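Local coordinates for protein pyridoxamine 5-phosphate-dependent dehydrase (Escherichia coli, PDB 3B8X) that probably removes the C3'-hydroxyl of GDP-4-keto-6-deoxy-D-mannose by coupled transamination and deoxygenation with a pyridoxal phosphate cofactor, a step in making the O-antigen sugar L-colitose, at residues B[20-25]-B[255-260]; B[59-63]-B[90-96]; B[64-68]-B[210-215]; B[71-76]-B[204-210]. The protein carries 1 engineered substitution. All coordinates share one frame; numbering follows the deposited sequence.

Interaction 1 (B[20-25]-B[255-260])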
# COMPACT_ATOMS: atom_id res chain seq x y z
N ALA B 20 -11.83 -20.49 -7.63
CA ALA B 20 -11.10 -19.39 -8.25
C ALA B 20 -9.65 -19.43 -7.77
O ALA B 20 -8.72 -19.31 -8.56
CB ALA B 20 -11.77 -18.02 -7.92
N ILE B 21 -9.45 -19.52 -6.46
CA ILE B 21 -8.10 -19.57 -5.90
C ILE B 21 -7.32 -20.74 -6.47
O ILE B 21 -6.16 -20.62 -6.85
CB ILE B 21 -8.13 -19.66 -4.38
CG1 ILE B 21 -8.76 -18.36 -3.84
CG2 ILE B 21 -6.74 -19.97 -3.83
CD1 ILE B 21 -9.09 -18.37 -2.33
N GLN B 22 -7.99 -21.88 -6.57
CA GLN B 22 -7.36 -23.05 -7.13
C GLN B 22 -6.87 -22.77 -8.55
O GLN B 22 -5.79 -23.21 -8.96
CB GLN B 22 -8.34 -24.23 -7.15
CG GLN B 22 -7.63 -25.54 -7.44
CD GLN B 22 -6.40 -25.78 -6.54
OE1 GLN B 22 -6.50 -25.79 -5.30
NE2 GLN B 22 -5.25 -26.00 -7.16
N SER B 23 -7.71 -22.08 -9.31
CA SER B 23 -7.36 -21.73 -10.67
C SER B 23 -6.12 -20.84 -10.72
O SER B 23 -5.30 -21.00 -11.62
CB SER B 23 -8.54 -21.10 -11.41
OG SER B 23 -9.72 -21.25 -10.65
N VAL B 24 -5.97 -19.91 -9.77
CA VAL B 24 -4.74 -19.11 -9.78
C VAL B 24 -3.55 -20.00 -9.40
O VAL B 24 -2.48 -19.98 -10.00
CB VAL B 24 -4.83 -17.92 -8.82
CG1 VAL B 24 -3.50 -17.11 -8.79
CG2 VAL B 24 -5.98 -17.07 -9.20
N LEU B 25 -3.75 -20.82 -8.37
CA LEU B 25 -2.70 -21.72 -7.93
C LEU B 25 -2.28 -22.60 -9.09
O LEU B 25 -1.11 -22.73 -9.37
CB LEU B 25 -3.26 -22.58 -6.80
CG LEU B 25 -3.48 -21.81 -5.50
CD1 LEU B 25 -4.26 -22.64 -4.54
CD2 LEU B 25 -2.13 -21.42 -4.88
N GLU B 255 -3.20 -11.55 -7.72
CA GLU B 255 -4.05 -12.18 -8.73
C GLU B 255 -5.23 -12.98 -8.09
O GLU B 255 -6.34 -13.08 -8.64
CB GLU B 255 -3.20 -13.08 -9.61
CG GLU B 255 -3.99 -13.59 -10.74
CD GLU B 255 -4.17 -12.63 -11.91
OE1 GLU B 255 -4.35 -11.38 -11.77
OE2 GLU B 255 -4.20 -13.15 -13.04
N MET B 256 -4.99 -13.54 -6.91
CA MET B 256 -6.01 -14.29 -6.22
C MET B 256 -7.18 -13.38 -5.86
O MET B 256 -8.34 -13.80 -5.92
CB MET B 256 -5.45 -14.88 -4.93
CG MET B 256 -4.76 -16.21 -5.16
SD MET B 256 -4.13 -16.58 -3.53
CE MET B 256 -3.13 -18.03 -3.76
N SER B 257 -6.86 -12.15 -5.44
CA SER B 257 -7.92 -11.24 -5.05
C SER B 257 -8.85 -10.93 -6.22
O SER B 257 -10.05 -10.79 -6.06
CB SER B 257 -7.39 -9.97 -4.44
OG SER B 257 -6.91 -10.26 -3.14
N GLY B 258 -8.28 -10.78 -7.40
CA GLY B 258 -9.06 -10.49 -8.60
C GLY B 258 -9.92 -11.72 -8.95
O GLY B 258 -11.08 -11.59 -9.28
N ALA B 259 -9.39 -12.93 -8.78
CA ALA B 259 -10.17 -14.12 -9.11
C ALA B 259 -11.35 -14.25 -8.18
O ALA B 259 -12.47 -14.51 -8.63
CB ALA B 259 -9.32 -15.39 -9.11
N ILE B 260 -11.09 -14.09 -6.90
CA ILE B 260 -12.11 -14.20 -5.90
C ILE B 260 -13.15 -13.13 -6.23
O ILE B 260 -14.38 -13.36 -6.11
CB ILE B 260 -11.55 -13.91 -4.49
CG1 ILE B 260 -10.58 -15.01 -4.04
CG2 ILE B 260 -12.67 -13.73 -3.49
CD1 ILE B 260 -9.56 -14.63 -2.94
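M256 reaches from the start of the long helix 255-286 into helix 15-27, where V24, I21 and L25 receive it. The two form a roughly antiparallel helix pair of the fold type I aminotransferase architecture. The short axes run at 144° and come within 8.6 Å. From CB outward, the M256 side chain first meets the other helix at CG. This atom, anti to the carbonyl carbon (chi1 -85°), rests on the isopropyl group of V24, 3.9 Å from V24 CG1. The chain is then extended. M256 SD lies 4.3 Å from I21 CG2. CE ends in the angle between two side chains, with L25 CD2 at 3.7 Å and I21 CG2 at 4.1 Å. L25 and I21 both continue into packing with the second subunit, and M256 meets M256 of that subunit, so the pair lies at the dimer interface.

V24 divides its two methyls between neighbouring turns of the other helix. Its CG1 takes M256 and the CG of E255, while CG2 sits 3.7 Å from A259 CB. A20 and A259 pack methyl on methyl where the CA atoms are nearest. The CB of A20 lies 3.6 Å from A259 O. The E255 carboxylate turns elsewhere and accepts from the backbone N atoms of G33, Y35 and V36, so of its side chain CB and CG lie along V24. The side chains meet through carbon alone, though A20 CB and V24 CG2 also lie against carbonyl oxygens. I21 and I260 cross obliquely, with I21 CG1 3.8 Å from I260 CG1 and the two CD1 methyls touching.

Interaction 2 (B[59-63]-B[90-96]). With G4M ([(2R,3S,4R,5R)-5-(2-amino-6-oxo-1,6-dihydro-9H-purin-9-yl)-3,4-dihydroxytetrahydrofuran-2-yl]methyl (2R,3S,4S,5S,6R)-3,4-dihydroxy-5-[({3-hydroxy-2-methyl-5-[(phosphonooxy)methyl]pyridin-4-yl}methyl)amino]-6-methyltetrahydro-2H-pyran-2-yl dihydrogen diphosphate), chain O.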
# COMPACT_ATOMS: atom_id res chain seq x y z
N SER B 59 -8.10 1.59 1.40
CA SER B 59 -7.23 2.69 1.87
C SER B 59 -6.26 3.12 0.77
O SER B 59 -6.06 4.31 0.55
CB SER B 59 -6.44 2.30 3.14
OG SER B 59 -7.30 1.93 4.22
N THR B 60 -5.62 2.16 0.09
CA THR B 60 -4.75 2.52 -1.00
C THR B 60 -5.60 3.01 -2.18
O THR B 60 -5.11 3.70 -3.08
CB THR B 60 -3.78 1.34 -1.35
OG1 THR B 60 -4.51 0.17 -1.75
CG2 THR B 60 -2.88 1.05 -0.19
N ALA B 61 -6.88 2.70 -2.21
CA ALA B 61 -7.65 3.27 -3.33
C ALA B 61 -7.87 4.80 -3.10
O ALA B 61 -7.69 5.65 -4.00
CB ALA B 61 -9.02 2.51 -3.48
N ASN B 62 -8.14 5.16 -1.86
CA ASN B 62 -8.28 6.56 -1.52
C ASN B 62 -6.93 7.25 -1.71
O ASN B 62 -6.89 8.41 -2.13
CB ASN B 62 -8.67 6.70 -0.04
CG ASN B 62 -10.13 6.53 0.22
OD1 ASN B 62 -10.94 6.50 -0.70
ND2 ASN B 62 -10.50 6.44 1.50
N LEU B 63 -5.83 6.56 -1.37
CA LEU B 63 -4.53 7.20 -1.52
C LEU B 63 -4.30 7.60 -2.98
O LEU B 63 -3.95 8.75 -3.29
CB LEU B 63 -3.40 6.32 -1.00
CG LEU B 63 -1.96 6.85 -1.07
CD1 LEU B 63 -1.66 7.95 -0.11
CD2 LEU B 63 -1.08 5.65 -0.80
N TRP B 90 -13.82 7.19 7.86
CA TRP B 90 -12.75 6.28 8.19
C TRP B 90 -11.42 7.04 8.19
O TRP B 90 -11.27 8.06 7.52
CB TRP B 90 -12.75 5.06 7.24
CG TRP B 90 -11.76 3.99 7.63
CD1 TRP B 90 -10.58 3.71 7.01
CD2 TRP B 90 -11.88 3.06 8.73
NE1 TRP B 90 -9.95 2.65 7.66
CE2 TRP B 90 -10.70 2.28 8.75
CE3 TRP B 90 -12.86 2.84 9.72
CZ2 TRP B 90 -10.49 1.28 9.69
CZ3 TRP B 90 -12.63 1.86 10.69
CH2 TRP B 90 -11.47 1.07 10.65
N SER B 91 -10.47 6.55 8.96
CA SER B 91 -9.20 7.24 9.14
C SER B 91 -8.51 7.53 7.81
O SER B 91 -8.02 8.64 7.54
CB SER B 91 -8.31 6.38 10.05
OG SER B 91 -7.97 5.15 9.41
N THR B 92 -8.46 6.50 6.98
CA THR B 92 -7.84 6.58 5.66
C THR B 92 -8.64 7.36 4.62
O THR B 92 -8.18 7.52 3.50
CB THR B 92 -7.29 5.24 5.13
OG1 THR B 92 -8.36 4.32 4.92
CG2 THR B 92 -6.25 4.64 6.07
N THR B 93 -9.81 7.88 4.99
CA THR B 93 -10.49 8.86 4.16
C THR B 93 -9.65 10.16 4.33
O THR B 93 -9.32 10.88 3.36
CB THR B 93 -11.88 9.20 4.66
OG1 THR B 93 -12.65 7.99 4.70
CG2 THR B 93 -12.55 10.15 3.67
N TYR B 94 -9.24 10.42 5.57
CA TYR B 94 -8.48 11.63 5.92
C TYR B 94 -6.96 11.73 5.64
O TYR B 94 -6.44 12.81 5.27
CB TYR B 94 -8.71 11.91 7.40
CG TYR B 94 -10.17 12.03 7.74
CD1 TYR B 94 -10.95 13.04 7.19
CD2 TYR B 94 -10.78 11.11 8.58
CE1 TYR B 94 -12.31 13.10 7.47
CE2 TYR B 94 -12.11 11.18 8.91
CZ TYR B 94 -12.86 12.19 8.37
OH TYR B 94 -14.22 12.24 8.67
N TYR B 95 -6.22 10.65 5.88
CA TYR B 95 -4.75 10.71 5.78
C TYR B 95 -4.18 11.18 4.46
O TYR B 95 -3.21 11.97 4.43
CB TYR B 95 -4.08 9.42 6.26
CG TYR B 95 -4.44 8.90 7.68
CD1 TYR B 95 -4.74 9.75 8.75
CD2 TYR B 95 -4.50 7.54 7.92
CE1 TYR B 95 -5.05 9.24 10.03
CE2 TYR B 95 -4.79 7.03 9.17
CZ TYR B 95 -5.08 7.87 10.21
OH TYR B 95 -5.30 7.31 11.46
N PRO B 96 -4.66 10.60 3.35
CA PRO B 96 -4.10 10.96 2.05
C PRO B 96 -4.25 12.49 1.90
O PRO B 96 -3.52 13.13 1.17
CB PRO B 96 -5.02 10.22 1.04
CG PRO B 96 -5.66 9.10 1.83
CD PRO B 96 -5.73 9.58 3.27
OP3 G4M O . -10.27 -1.45 5.02
PL G4M O . -9.90 -0.80 3.63
OP1 G4M O . -8.37 -0.27 3.56
OP2 G4M O . -10.14 -1.88 2.46
OP4 G4M O . -10.96 0.41 3.31
C5B G4M O . -10.60 1.50 4.10
C5L G4M O . -11.81 2.34 4.26
C6L G4M O . -11.91 3.53 3.54
N1L G4M O . -12.95 4.31 3.71
C2L G4M O . -13.93 4.04 4.54
C2A G4M O . -15.07 5.02 4.72
C3L G4M O . -13.96 2.85 5.27
O3L G4M O . -14.97 2.66 6.15
C4L G4M O . -12.86 1.95 5.10
C4A G4M O . -12.78 0.74 5.80
N4A G4M O . -13.68 0.46 6.70
C4G G4M O . -13.65 -0.81 7.33
C5G G4M O . -14.14 -0.73 8.76
C6G G4M O . -15.48 0.00 8.83
O5G G4M O . -14.38 -2.10 9.05
C3G G4M O . -12.23 -1.39 7.38
O3G G4M O . -12.15 -2.41 6.39
C2G G4M O . -11.98 -2.04 8.77
O2G G4M O . -10.84 -2.91 8.75
C1G G4M O . -13.18 -2.84 9.21
O1G G4M O . -13.05 -2.97 10.62
P2 G4M O . -13.48 -4.34 11.31
O3P G4M O . -14.93 -4.80 10.77
O4P G4M O . -13.68 -4.04 12.90
OPP G4M O . -12.28 -5.33 10.92
P G4M O . -12.30 -6.72 11.73
O1P G4M O . -12.36 -6.70 13.34
O2P G4M O . -10.91 -7.33 11.25
O5' G4M O . -13.33 -7.71 11.04
C5' G4M O . -14.61 -7.60 11.62
C4' G4M O . -15.06 -9.01 11.98
O4' G4M O . -14.71 -9.92 10.89
C3' G4M O . -14.31 -9.51 13.23
O3' G4M O . -15.20 -10.38 13.91
C2' G4M O . -13.10 -10.27 12.63
O2' G4M O . -12.73 -11.32 13.54
C1' G4M O . -13.76 -10.88 11.40
N9 G4M O . -12.77 -11.21 10.37
C8 G4M O . -12.01 -10.32 9.68
N7 G4M O . -11.28 -10.99 8.82
C4 G4M O . -12.51 -12.47 9.90
C5 G4M O . -11.53 -12.34 8.88
C6 G4M O . -11.08 -13.52 8.19
O6 G4M O . -10.25 -13.49 7.30
N3 G4M O . -12.97 -13.69 10.22
C2 G4M O . -12.52 -14.76 9.59
N1 G4M O . -11.59 -14.70 8.58
N2 G4M O . -13.00 -15.98 9.94
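S59 and T92 face each other where helices 59-63 and 91-96 run in nearly the same direction, their short axes at 28° and 8.7 Å apart. T92 has a chi1 of 65°, which turns OG1 toward S59, and OG1 donates to S59 OG at 2.7 Å. S59 OG passes the bond on to OP1 of the G4M phosphate at 2.5 Å. S59 N also donates to OP1, so the start of this helix grips one phosphate oxygen twice. T92 is thus a second-shell residue behind S59.

W90 spreads its indole over the pyridine ring of G4M, the adduct of the cofactor with the GDP-sugar. W90 CG is 3.4 Å from G4M C4L, and N4A lies over the centre of that indole face. N62 ND2 reaches T92 O at 3.2 Å from above the carbonyl plane and, like T93 OG1, also bonds to D161, while N62 OD1 is bonded to T183. One turn along, L63 CD1 meets P96 CB at 4.2 Å.

F242 and F244 of the second subunit meet the indole edge-to-face. Within the chain, T60 and A61 lean on strand 51-55, and T93 lies against strand 129-135 of the large mixed sheet.

Interaction 3 (B[64-68]-B[210-215])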
# COMPACT_ATOMS: atom_id res chain seq x y z
N LEU B 64 -4.54 6.65 -3.87
CA LEU B 64 -4.40 6.92 -5.32
C LEU B 64 -5.40 7.94 -5.83
O LEU B 64 -5.09 8.66 -6.79
CB LEU B 64 -4.49 5.63 -6.15
CG LEU B 64 -3.36 4.57 -5.99
CD1 LEU B 64 -3.13 3.66 -7.18
CD2 LEU B 64 -2.05 5.16 -5.58
N MET B 65 -6.63 7.93 -5.29
CA MET B 65 -7.65 8.89 -5.74
C MET B 65 -7.12 10.30 -5.56
O MET B 65 -7.15 11.11 -6.50
CB MET B 65 -8.97 8.69 -5.01
CG MET B 65 -9.95 9.69 -5.42
SD MET B 65 -11.59 9.30 -4.75
CE MET B 65 -11.37 9.40 -2.94
N ILE B 66 -6.62 10.62 -4.37
CA ILE B 66 -6.05 11.95 -4.09
C ILE B 66 -4.77 12.24 -4.89
O ILE B 66 -4.56 13.30 -5.47
CB ILE B 66 -5.73 12.09 -2.56
CG1 ILE B 66 -7.01 11.87 -1.77
CG2 ILE B 66 -5.13 13.45 -2.25
CD1 ILE B 66 -8.17 12.74 -2.27
N ALA B 67 -3.85 11.30 -4.88
CA ALA B 67 -2.60 11.50 -5.59
C ALA B 67 -2.78 11.81 -7.07
O ALA B 67 -2.12 12.67 -7.65
CB ALA B 67 -1.76 10.28 -5.42
N ALA B 68 -3.62 11.03 -7.72
CA ALA B 68 -3.80 11.26 -9.15
C ALA B 68 -4.12 12.70 -9.51
O ALA B 68 -3.74 13.15 -10.57
CB ALA B 68 -4.86 10.34 -9.67
N ILE B 210 -3.50 7.63 -15.25
CA ILE B 210 -2.64 8.07 -14.15
C ILE B 210 -2.69 7.02 -13.06
O ILE B 210 -1.69 6.69 -12.43
CB ILE B 210 -3.08 9.41 -13.54
CG1 ILE B 210 -2.71 10.60 -14.46
CG2 ILE B 210 -2.38 9.61 -12.22
CD1 ILE B 210 -3.53 11.93 -14.22
N LEU B 211 -3.87 6.47 -12.87
CA LEU B 211 -4.04 5.46 -11.82
C LEU B 211 -3.21 4.22 -12.16
O LEU B 211 -2.51 3.67 -11.29
CB LEU B 211 -5.52 5.08 -11.63
CG LEU B 211 -6.32 6.24 -11.01
CD1 LEU B 211 -7.83 6.08 -11.16
CD2 LEU B 211 -5.98 6.44 -9.50
N LEU B 212 -3.27 3.79 -13.41
CA LEU B 212 -2.53 2.60 -13.85
C LEU B 212 -1.03 2.74 -13.66
O LEU B 212 -0.33 1.76 -13.38
CB LEU B 212 -2.80 2.30 -15.31
CG LEU B 212 -4.24 1.87 -15.63
CD1 LEU B 212 -4.35 1.81 -17.13
CD2 LEU B 212 -4.55 0.53 -15.00
N CYS B 213 -0.55 3.97 -13.82
CA CYS B 213 0.88 4.25 -13.63
C CYS B 213 1.30 4.27 -12.15
O CYS B 213 2.29 3.65 -11.76
CB CYS B 213 1.18 5.61 -14.26
SG CYS B 213 2.89 6.24 -14.05
N ILE B 214 0.55 5.02 -11.33
CA ILE B 214 0.92 5.15 -9.93
C ILE B 214 0.62 3.94 -9.04
O ILE B 214 1.14 3.83 -7.90
CB ILE B 214 0.46 6.45 -9.34
CG1 ILE B 214 -1.08 6.53 -9.40
CG2 ILE B 214 1.20 7.60 -9.98
CD1 ILE B 214 -1.60 7.74 -8.60
N ARG B 215 -0.23 3.04 -9.56
CA ARG B 215 -0.55 1.82 -8.80
C ARG B 215 0.69 0.96 -8.79
O ARG B 215 0.85 0.12 -7.92
CB ARG B 215 -1.55 0.90 -9.53
CG ARG B 215 -1.74 -0.43 -8.80
CD ARG B 215 -2.92 -1.17 -9.42
NE ARG B 215 -2.74 -1.39 -10.87
CZ ARG B 215 -3.64 -1.97 -11.66
NH1 ARG B 215 -4.83 -2.34 -11.19
NH2 ARG B 215 -3.36 -2.15 -12.95
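L64 opens the contact between helix 58-68 and helix 205-214, and each of its branches has a separate partner. The short axes cross steeply, at 112° and 9.9 Å apart. L64 CB meets the methyl L211 CD2 at 3.8 Å, and L211 CD2 also lies against L64 O. Farther out, L64 CD1 comes over the backbone of R215, 3.6 Å from R215 CA. L64 CD2 runs alongside I214 in the opposite sense and touches I214 CD1 at 4.0 Å.

M65 and I66 turn to other neighbours, M65 to strand 181-185 and I66 to helix 91-99. A67 comes back to the contact, its CB at the tip methyl of I214, 4.1 Å from I214 CD1. A68 closes the segment. Its CB is 3.6 Å from I210 CG2 and also near the CD2 of L211.

I214 CD1 touches three of these residues. Its CG1 stands between the backbone N and the carbonyl carbon (chi1 61°), which sends CD1 across toward the first helix. There CD1 meets L64 CD2, A67 CB and the backbone N of A68. The two alanines present only methyls at this end, and the isoleucine and leucine branches fill in from the other helix.

R215 splits its roles. Its CB packs on L64 CD1, while its guanidinium leads away to a salt bridge with E40 and a bond to M54 O. The side chains meet each other through carbon alone, and a few methyls also rest on backbone N and O atoms. Fit is therefore set by shape and burial, and the polar bonds of R215 are made outside the two segments.

Interaction 4 (B[71-76]-B[204-210])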
# COMPACT_ATOMS: atom_id res chain seq x y z
N PHE B 71 -1.36 14.90 -10.54
CA PHE B 71 -0.60 14.39 -11.67
C PHE B 71 -1.25 14.59 -13.00
O PHE B 71 -0.71 14.21 -14.03
CB PHE B 71 -0.17 12.91 -11.46
CG PHE B 71 0.58 12.69 -10.17
CD1 PHE B 71 0.22 11.68 -9.30
CD2 PHE B 71 1.62 13.52 -9.79
CE1 PHE B 71 0.91 11.52 -8.11
CE2 PHE B 71 2.29 13.39 -8.59
CZ PHE B 71 1.93 12.38 -7.74
N THR B 72 -2.40 15.26 -13.02
CA THR B 72 -3.00 15.43 -14.33
C THR B 72 -2.18 16.52 -15.04
O THR B 72 -1.53 17.34 -14.38
CB THR B 72 -4.43 15.87 -14.16
OG1 THR B 72 -4.47 16.77 -13.05
CG2 THR B 72 -5.30 14.62 -13.86
N LYS B 73 -2.16 16.49 -16.37
CA LYS B 73 -1.41 17.47 -17.19
C LYS B 73 -1.61 18.93 -16.77
O LYS B 73 -0.64 19.68 -16.60
CB LYS B 73 -1.70 17.23 -18.67
CG LYS B 73 -1.33 15.82 -19.16
CD LYS B 73 0.17 15.60 -19.02
CE LYS B 73 0.59 14.15 -19.23
NZ LYS B 73 2.08 14.07 -19.30
N LYS B 74 -2.87 19.32 -16.53
CA LYS B 74 -3.24 20.56 -15.86
C LYS B 74 -3.54 19.99 -14.45
O LYS B 74 -4.54 19.29 -14.29
CB LYS B 74 -4.54 21.11 -16.47
CG LYS B 74 -5.00 22.42 -15.88
CD LYS B 74 -5.99 23.11 -16.81
CE LYS B 74 -6.02 24.63 -16.58
NZ LYS B 74 -4.69 25.29 -16.72
N PRO B 75 -2.67 20.19 -13.46
CA PRO B 75 -2.91 19.59 -12.13
C PRO B 75 -4.22 20.02 -11.53
O PRO B 75 -4.49 21.20 -11.38
CB PRO B 75 -1.80 20.17 -11.28
CG PRO B 75 -0.70 20.47 -12.26
CD PRO B 75 -1.39 20.92 -13.51
N ARG B 76 -5.04 19.06 -11.13
CA ARG B 76 -6.32 19.42 -10.56
C ARG B 76 -6.32 19.86 -9.11
O ARG B 76 -7.31 20.44 -8.67
CB ARG B 76 -7.34 18.35 -10.84
CG ARG B 76 -7.90 18.43 -12.25
CD ARG B 76 -7.82 17.10 -12.95
NE ARG B 76 -9.10 16.83 -13.61
CZ ARG B 76 -9.26 16.08 -14.70
NH1 ARG B 76 -8.24 15.47 -15.30
NH2 ARG B 76 -10.49 15.93 -15.19
N ASP B 204 -13.05 9.15 -16.46
CA ASP B 204 -11.95 9.90 -17.02
C ASP B 204 -10.77 9.04 -17.48
O ASP B 204 -10.07 8.43 -16.67
CB ASP B 204 -11.50 10.95 -16.00
CG ASP B 204 -10.62 12.02 -16.62
OD1 ASP B 204 -9.46 11.71 -17.02
OD2 ASP B 204 -11.10 13.16 -16.76
N GLU B 205 -10.52 9.05 -18.78
CA GLU B 205 -9.41 8.29 -19.35
C GLU B 205 -8.04 8.74 -18.87
O GLU B 205 -7.17 7.88 -18.74
CB GLU B 205 -9.47 8.28 -20.88
CG GLU B 205 -8.32 7.51 -21.52
CD GLU B 205 -8.49 7.39 -23.04
OE1 GLU B 205 -8.98 8.37 -23.63
OE2 GLU B 205 -8.12 6.33 -23.61
N GLU B 206 -7.84 10.04 -18.62
CA GLU B 206 -6.53 10.53 -18.11
C GLU B 206 -6.27 10.04 -16.68
O GLU B 206 -5.18 9.56 -16.34
CB GLU B 206 -6.36 12.05 -18.12
CG GLU B 206 -4.90 12.48 -17.76
CD GLU B 206 -4.76 13.98 -17.53
OE1 GLU B 206 -5.81 14.62 -17.36
OE2 GLU B 206 -3.62 14.51 -17.44
N ILE B 207 -7.29 10.21 -15.85
CA ILE B 207 -7.23 9.75 -14.47
C ILE B 207 -6.97 8.24 -14.46
O ILE B 207 -6.14 7.77 -13.70
CB ILE B 207 -8.54 10.06 -13.75
CG1 ILE B 207 -8.68 11.56 -13.56
CG2 ILE B 207 -8.55 9.43 -12.39
CD1 ILE B 207 -7.82 12.14 -12.46
N TYR B 208 -7.71 7.50 -15.27
CA TYR B 208 -7.55 6.05 -15.45
C TYR B 208 -6.09 5.70 -15.75
O TYR B 208 -5.44 4.92 -15.06
CB TYR B 208 -8.38 5.61 -16.65
CG TYR B 208 -8.26 4.14 -16.94
CD1 TYR B 208 -8.29 3.21 -15.90
CD2 TYR B 208 -8.10 3.66 -18.24
CE1 TYR B 208 -8.17 1.84 -16.12
CE2 TYR B 208 -7.95 2.27 -18.47
CZ TYR B 208 -8.02 1.37 -17.42
OH TYR B 208 -7.94 0.01 -17.61
N HIS B 209 -5.52 6.32 -16.77
CA HIS B 209 -4.12 6.06 -17.05
C HIS B 209 -3.21 6.49 -15.89
O HIS B 209 -2.26 5.78 -15.56
CB HIS B 209 -3.73 6.73 -18.39
CG HIS B 209 -4.39 6.07 -19.56
ND1 HIS B 209 -4.35 6.59 -20.85
CD2 HIS B 209 -5.12 4.94 -19.63
CE1 HIS B 209 -5.01 5.78 -21.66
NE2 HIS B 209 -5.50 4.77 -20.94
N ILE B 210 -3.50 7.63 -15.25
CA ILE B 210 -2.64 8.07 -14.15
C ILE B 210 -2.69 7.02 -13.06
O ILE B 210 -1.69 6.69 -12.43
CB ILE B 210 -3.08 9.41 -13.54
CG1 ILE B 210 -2.71 10.60 -14.46
CG2 ILE B 210 -2.38 9.61 -12.22
CD1 ILE B 210 -3.53 11.93 -14.22
O HOH W 1 -5.27 17.49 -17.47
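The R76 guanidinium forms salt bridges to two carboxylates, D204 and E206, in different ways. E206 OE1 lies at its edge, 3.3 Å from R76 NH1. D204 OD2 approaches obliquely at 3.2 Å from R76 NH2, and this donor sits above the D204 carboxylate plane. The T72 CB is at another part of the edge, in plane. The F71 ring has I210 CG2 near its plane at the edge, and meets Y349 of the second subunit edge-to-face.

D204 is the N-cap of helix 205-214: its OD1 accepts from I207 N at 2.9 Å and weakly from E206 N. E206 is held at both oxygens. An extended side chain, with CG anti to the backbone N (chi1 -172°), carries OE2 to K73 N, 2.7 Å away. That bond is nearly straight (173°) and uses the syn lone pair. A water links OE1 to K74 N. The salt bridges and the bond to K73 N probably favour a charged E206. T72 CG2 lies beside I210 CD1, a contact modelled doubtfully short.

The loop follows helix 58-68 and leads to strand 82-86. It sits over the start of helix 205-214, whose E205 and Y208 lie on strand 51-55.

How the interactions relate
Interactions 1, 2 and 3 are buried; interaction 4 is partly open, and it has the salt bridges. Interactions 2 and 3 use successive parts of helix 58-68: its start serves the cofactor phosphate with hydroxyl and amide bonds, its end packs mainly by hydrocarbon. They touch through P96 and I66. Interactions 3 and 4 share I210 on helix 205-214, which meets A68 with CG2 and T72 with CD1, so apolar packing gives way to ions toward the helix start. Interaction 1 stands apart, about 24 Å between centres from interaction 3. It too is apolar but lies at the subunit interface, which interaction 2 also touches and interaction 4 reaches through F71, while interaction 3 does not.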